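Microcompartments protein (Halothece sp. PCC 7418, PDB 5VGU) probably forms hexameric tiles of the protein shell of the beta-carboxysome, a bacterial microcompartment, and may also join CcmK3 in mixed hexamers. Local coordinates at residues A[10-15]-A[72-77]; A[29-34]-A[96-101]. All blocks are in the same frame, centred on the assembly; numbering follows the deposited sequence.

Contact 1 of 2, residues A[10-15]-A[72-77]; sequences ETKGFP and ALETWV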
loop_
_atom_site.group_PDB
_atom_site.type_symbol
_atom_site.label_atom_id
_atom_site.label_comp_id
_atom_site.label_asym_id
_atom_site.label_seq_id
_atom_site.Cartn_x
_atom_site.Cartn_y
_atom_site.Cartn_z
ATOM N N GLU A 10 -13.619 -4.252 11.716
ATOM C CA GLU A 10 -12.953 -3.487 10.676
ATOM C C GLU A 10 -13.883 -2.389 10.181
ATOM O O GLU A 10 -15.049 -2.658 9.869
ATOM C CB GLU A 10 -12.527 -4.433 9.529
ATOM C CG GLU A 10 -11.717 -3.833 8.410
ATOM C CD GLU A 10 -11.177 -4.905 7.465
ATOM O OE1 GLU A 10 -10.570 -5.877 7.960
ATOM O OE2 GLU A 10 -11.355 -4.752 6.234
ATOM N N THR A 11 -13.366 -1.153 10.116
ATOM C CA THR A 11 -14.138 0.005 9.683
ATOM C C THR A 11 -13.534 0.631 8.435
ATOM O O THR A 11 -12.350 0.475 8.133
ATOM C CB THR A 11 -14.209 1.092 10.770
ATOM O OG1 THR A 11 -12.894 1.605 11.043
ATOM C CG2 THR A 11 -14.801 0.554 12.068
ATOM N N LYS A 12 -14.365 1.385 7.726
ATOM C CA LYS A 12 -13.875 2.339 6.745
ATOM C C LYS A 12 -13.505 3.613 7.494
ATOM O O LYS A 12 -14.368 4.244 8.116
ATOM C CB LYS A 12 -14.941 2.608 5.685
ATOM C CG LYS A 12 -14.456 3.444 4.493
ATOM C CD LYS A 12 -13.511 2.651 3.602
ATOM C CE LYS A 12 -13.411 3.274 2.223
ATOM N NZ LYS A 12 -12.797 2.326 1.245
ATOM N N GLY A 13 -12.227 3.976 7.450
ATOM C CA GLY A 13 -11.728 5.163 8.129
ATOM C C GLY A 13 -11.215 4.852 9.520
ATOM O O GLY A 13 -11.701 3.956 10.214
ATOM N N PHE A 14 -10.214 5.633 9.943
ATOM C CA PHE A 14 -9.582 5.433 11.234
ATOM C C PHE A 14 -10.472 5.922 12.377
ATOM O O PHE A 14 -10.569 5.243 13.407
ATOM C CB PHE A 14 -8.215 6.126 11.254
ATOM C CG PHE A 14 -7.510 6.013 12.571
ATOM C CD1 PHE A 14 -6.797 4.875 12.902
ATOM C CD2 PHE A 14 -7.627 7.025 13.515
ATOM C CE1 PHE A 14 -6.180 4.766 14.152
ATOM C CE2 PHE A 14 -7.005 6.923 14.745
ATOM C CZ PHE A 14 -6.284 5.800 15.062
ATOM N N PRO A 15 -11.144 7.079 12.243
ATOM C CA PRO A 15 -11.987 7.550 13.356
ATOM C C PRO A 15 -12.996 6.507 13.827
ATOM O O PRO A 15 -13.194 6.347 15.042
ATOM C CB PRO A 15 -12.644 8.819 12.766
ATOM C CG PRO A 15 -11.592 9.350 11.794
ATOM C CD PRO A 15 -11.073 8.068 11.151
ATOM N N ALA A 72 -17.928 3.732 8.571
ATOM C CA ALA A 72 -18.743 2.583 8.214
ATOM C C ALA A 72 -18.161 1.334 8.848
ATOM O O ALA A 72 -16.939 1.144 8.889
ATOM C CB ALA A 72 -18.848 2.389 6.687
ATOM N N LEU A 73 -19.046 0.498 9.352
ATOM C CA LEU A 73 -18.665 -0.815 9.845
ATOM C C LEU A 73 -18.650 -1.768 8.654
ATOM O O LEU A 73 -19.687 -1.978 8.017
ATOM C CB LEU A 73 -19.652 -1.282 10.912
ATOM C CG LEU A 73 -19.467 -2.719 11.381
ATOM C CD1 LEU A 73 -18.153 -2.850 12.131
ATOM C CD2 LEU A 73 -20.654 -3.165 12.221
ATOM N N GLU A 74 -17.484 -2.332 8.340
ATOM C CA GLU A 74 -17.387 -3.214 7.178
ATOM C C GLU A 74 -17.578 -4.685 7.524
ATOM O O GLU A 74 -18.235 -5.411 6.772
ATOM C CB GLU A 74 -16.031 -3.030 6.484
ATOM C CG GLU A 74 -15.780 -1.610 6.014
ATOM C CD GLU A 74 -16.555 -1.281 4.741
ATOM O OE1 GLU A 74 -17.391 -2.099 4.300
ATOM O OE2 GLU A 74 -16.323 -0.200 4.184
ATOM N N THR A 75 -16.990 -5.163 8.619
ATOM C CA THR A 75 -16.951 -6.604 8.868
ATOM C C THR A 75 -16.460 -6.830 10.290
ATOM O O THR A 75 -15.725 -6.005 10.844
ATOM C CB THR A 75 -16.053 -7.319 7.825
ATOM O OG1 THR A 75 -15.976 -8.735 8.073
ATOM C CG2 THR A 75 -14.638 -6.701 7.798
ATOM N N TRP A 76 -16.913 -7.925 10.896
ATOM C CA TRP A 76 -16.484 -8.271 12.247
ATOM C C TRP A 76 -16.718 -9.759 12.479
ATOM O O TRP A 76 -17.494 -10.410 11.772
ATOM C CB TRP A 76 -17.211 -7.433 13.317
ATOM C CG TRP A 76 -18.691 -7.707 13.413
ATOM C CD1 TRP A 76 -19.691 -7.065 12.730
ATOM C CD2 TRP A 76 -19.338 -8.670 14.255
ATOM N NE1 TRP A 76 -20.922 -7.577 13.099
ATOM C CE2 TRP A 76 -20.726 -8.562 14.029
ATOM C CE3 TRP A 76 -18.880 -9.611 15.180
ATOM C CZ2 TRP A 76 -21.649 -9.370 14.680
ATOM C CZ3 TRP A 76 -19.806 -10.411 15.829
ATOM C CH2 TRP A 76 -21.171 -10.279 15.575
ATOM N N VAL A 77 -16.026 -10.291 13.482
ATOM C CA VAL A 77 -16.186 -11.690 13.853
ATOM C C VAL A 77 -15.759 -11.867 15.300
ATOM O O VAL A 77 -14.939 -11.109 15.825
ATOM C CB VAL A 77 -15.392 -12.630 12.903
ATOM C CG1 VAL A 77 -13.910 -12.650 13.235
ATOM C CG2 VAL A 77 -15.972 -14.040 12.986
#
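The carbonyl oxygen of Glu10 is gripped twice from the facing strand: Glu74 N gives a firm bond to Glu10 O, 2.9 Å long and in the carbonyl plane, and Thr75 N a weak one to the same oxygen. Two consecutive N-H groups converge on one acceptor, and the register slips by a residue. Glu10 N bonds to Thr75 O at 2.9 Å on one side of the slip, and Lys12 N to Ala72 O at 2.8 Å on the other.

Glu10 and Thr75 lie side by side. With CG anti to the backbone N (chi1 -175°), the long chain of Glu10 runs extended past the Thr75 methyl, CG2 sitting 3.5 Å from Glu10 CB, to a salt bridge with Arg42. Threonine suits its place by pairing that methyl with a hydroxyl, OG1, that bonds to Tyr69 O of a neighbouring subunit. Glu74, bent at chi2, lays OE2 3.5 Å from Lys12 CB; the ammonium group of Lys12, NZ, bonds to Ser40 O. Where the strand ends, Thr11 OG1 reaches Gly13 O at 2.8 Å, and Gly13 has a positive phi that suits glycine. Two residues opposite one make a classic beta bulge, set in the antiparallel pairing of strands 5-12 and 72-79 of the BMC-domain sheet.

Contact 2 of 2, residues A[29-34]-A[96-101]; sequences RVTLVG and ENVERF
Strand 30-39 passes the start of helix 99-104 with CA atoms no closer than 6.0 Å, from Thr31 CA to Phe101 CA, so side chains fill the gap between the backbones. This is helix-on-strand packing at an outermost strand of the BMC-domain sheet within the chain, made by the last helix of the modelled chain.

Val98, at the N-cap position, carries the contact from the helix side. Its side chain crosses that of Thr31 obliquely, and Thr31 CG2 comes 3.8 Å from Val98 CB. With OG1 beside the backbone N (chi1 -57°), the methyl CG2 falls anti to that N, which turns it toward the helix; threonine suits the place by offering a methyl to Val98 along with a small hydroxyl. The other branch of Val98 goes to the strand backbone, CG1 lying 3.4 Å from Leu32 O. Branching at CB lets one short residue meet both, and Val33 CG1 adds a looser touch on Val98 CG2 at 4.2 Å.

One turn on, Phe101 N bonds to Val98 O at 3.0 Å. Phe101 meets the strand with its CB, 4.1 Å from Thr31 CG2, while its ring leads away and receives Arg100 CG over the centre of one face. The guanidinium of Arg100 pairs with Glu84 of a neighbouring subunit, and Asn85 of that subunit bonds to Leu32 N. Finally, Thr31 OG1 lies 3.6 Å from Phe101 O.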
loop_
_atom_site.group_PDB
_atom_site.type_symbol
_atom_site.label_atom_id
_atom_site.label_comp_id
_atom_site.label_asym_id
_atom_site.label_seq_id
_atom_site.Cartn_x
_atom_site.Cartn_y
_atom_site.Cartn_z
ATOM N N ARG A 29 -14.554 -6.561 29.796
ATOM C CA ARG A 29 -13.254 -6.852 30.403
ATOM C C ARG A 29 -12.385 -7.510 29.334
ATOM O O ARG A 29 -12.158 -8.722 29.304
ATOM C CB ARG A 29 -13.419 -7.736 31.635
ATOM C CG ARG A 29 -14.288 -7.100 32.717
ATOM C CD ARG A 29 -14.334 -7.955 33.975
ATOM N NE ARG A 29 -13.078 -7.850 34.715
ATOM C CZ ARG A 29 -12.722 -8.642 35.720
ATOM N NH1 ARG A 29 -13.526 -9.616 36.127
ATOM N NH2 ARG A 29 -11.554 -8.454 36.324
ATOM N N VAL A 30 -11.936 -6.671 28.396
ATOM C CA VAL A 30 -11.177 -7.130 27.245
ATOM C C VAL A 30 -9.945 -6.255 27.088
ATOM O O VAL A 30 -9.877 -5.132 27.598
ATOM C CB VAL A 30 -12.017 -7.109 25.951
ATOM C CG1 VAL A 30 -13.249 -7.983 26.108
ATOM C CG2 VAL A 30 -12.431 -5.680 25.562
ATOM N N THR A 31 -8.977 -6.787 26.345
ATOM C CA THR A 31 -7.735 -6.102 26.021
ATOM C C THR A 31 -7.676 -5.879 24.513
ATOM O O THR A 31 -7.819 -6.829 23.729
ATOM C CB THR A 31 -6.514 -6.921 26.455
ATOM O OG1 THR A 31 -6.567 -7.209 27.860
ATOM C CG2 THR A 31 -5.238 -6.183 26.133
ATOM N N LEU A 32 -7.449 -4.634 24.116
ATOM C CA LEU A 32 -7.124 -4.317 22.738
ATOM C C LEU A 32 -5.663 -4.675 22.529
ATOM O O LEU A 32 -4.796 -4.144 23.225
ATOM C CB LEU A 32 -7.375 -2.833 22.465
ATOM C CG LEU A 32 -6.970 -2.315 21.090
ATOM C CD1 LEU A 32 -7.872 -2.870 19.998
ATOM C CD2 LEU A 32 -7.007 -0.760 21.148
ATOM N N VAL A 33 -5.389 -5.621 21.631
ATOM C CA VAL A 33 -4.023 -6.109 21.461
ATOM C C VAL A 33 -3.315 -5.534 20.233
ATOM O O VAL A 33 -2.072 -5.526 20.197
ATOM C CB VAL A 33 -3.986 -7.656 21.436
ATOM C CG1 VAL A 33 -4.608 -8.216 22.697
ATOM C CG2 VAL A 33 -4.656 -8.239 20.217
ATOM N N GLY A 34 -4.048 -5.044 19.243
ATOM C CA GLY A 34 -3.398 -4.538 18.042
ATOM C C GLY A 34 -4.405 -4.026 17.036
ATOM O O GLY A 34 -5.625 -4.128 17.222
ATOM N N GLU A 96 3.681 -7.756 24.968
ATOM C CA GLU A 96 4.177 -7.129 26.192
ATOM C C GLU A 96 3.700 -5.681 26.329
ATOM O O GLU A 96 3.556 -5.191 27.458
ATOM C CB GLU A 96 5.704 -7.232 26.222
ATOM C CG GLU A 96 6.426 -6.391 25.159
ATOM C CD GLU A 96 7.890 -6.799 24.962
ATOM O OE1 GLU A 96 8.788 -6.158 25.547
ATOM O OE2 GLU A 96 8.141 -7.762 24.212
ATOM N N ASN A 97 3.381 -5.019 25.216
ATOM C CA ASN A 97 2.885 -3.640 25.270
ATOM C C ASN A 97 1.533 -3.537 25.980
ATOM O O ASN A 97 1.205 -2.480 26.530
ATOM C CB ASN A 97 2.806 -3.107 23.837
ATOM C CG ASN A 97 2.526 -1.626 23.764
ATOM O OD1 ASN A 97 3.036 -0.845 24.562
ATOM N ND2 ASN A 97 1.720 -1.226 22.781
ATOM N N VAL A 98 0.719 -4.599 25.968
ATOM C CA VAL A 98 -0.625 -4.536 26.533
ATOM C C VAL A 98 -0.793 -5.455 27.740
ATOM O O VAL A 98 -1.902 -5.604 28.248
ATOM C CB VAL A 98 -1.702 -4.826 25.467
ATOM C CG1 VAL A 98 -1.626 -3.801 24.336
ATOM C CG2 VAL A 98 -1.568 -6.234 24.903
ATOM N N GLU A 99 0.300 -6.016 28.254
ATOM C CA GLU A 99 0.195 -6.967 29.362
ATOM C C GLU A 99 -0.530 -6.363 30.566
ATOM O O GLU A 99 -1.362 -7.028 31.196
ATOM C CB GLU A 99 1.599 -7.448 29.742
ATOM C CG GLU A 99 1.652 -8.416 30.916
ATOM C CD GLU A 99 3.078 -8.809 31.271
ATOM O OE1 GLU A 99 3.960 -8.732 30.381
ATOM O OE2 GLU A 99 3.319 -9.152 32.450
ATOM N N ARG A 100 -0.220 -5.115 30.916
ATOM C CA ARG A 100 -0.816 -4.536 32.115
ATOM C C ARG A 100 -2.329 -4.400 31.984
ATOM O O ARG A 100 -3.041 -4.419 32.992
ATOM C CB ARG A 100 -0.178 -3.176 32.425
ATOM C CG ARG A 100 -0.459 -2.061 31.438
ATOM C CD ARG A 100 0.453 -0.886 31.740
ATOM N NE ARG A 100 0.204 0.285 30.913
ATOM C CZ ARG A 100 0.690 0.469 29.692
ATOM N NH1 ARG A 100 1.451 -0.456 29.107
ATOM N NH2 ARG A 100 0.408 1.592 29.044
ATOM N N PHE A 101 -2.855 -4.307 30.759
ATOM C CA PHE A 101 -4.309 -4.269 30.611
ATOM C C PHE A 101 -4.914 -5.663 30.680
ATOM O O PHE A 101 -6.048 -5.822 31.138
ATOM C CB PHE A 101 -4.677 -3.610 29.291
ATOM C CG PHE A 101 -4.043 -2.269 29.113
ATOM C CD1 PHE A 101 -4.437 -1.197 29.894
ATOM C CD2 PHE A 101 -3.008 -2.090 28.201
ATOM C CE1 PHE A 101 -3.828 0.036 29.741
ATOM C CE2 PHE A 101 -2.406 -0.867 28.051
ATOM C CZ PHE A 101 -2.816 0.196 28.824
#

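In the fold
Contacts 1 and 2 reach the same four-stranded antiparallel sheet on opposite sides of the chain's centre, about 20 Å apart between centres and about 9 Å between nearest atoms, without touching. Contact 1 pairs strand 5-12 with the outermost strand 72-79; contact 2 sets helix 99-104 against the strand 30-39 at the other extreme of the strand order. Helix 14-27 carries the chain from 10-15 to 29-34, and the segments of the two contacts alternate in sequence. Both touch the subunit that supplies Glu84 and Asn85 to contact 2, a different copy from the one whose Tyr69 meets contact 1, so each lies near a joint of the six-chain assembly.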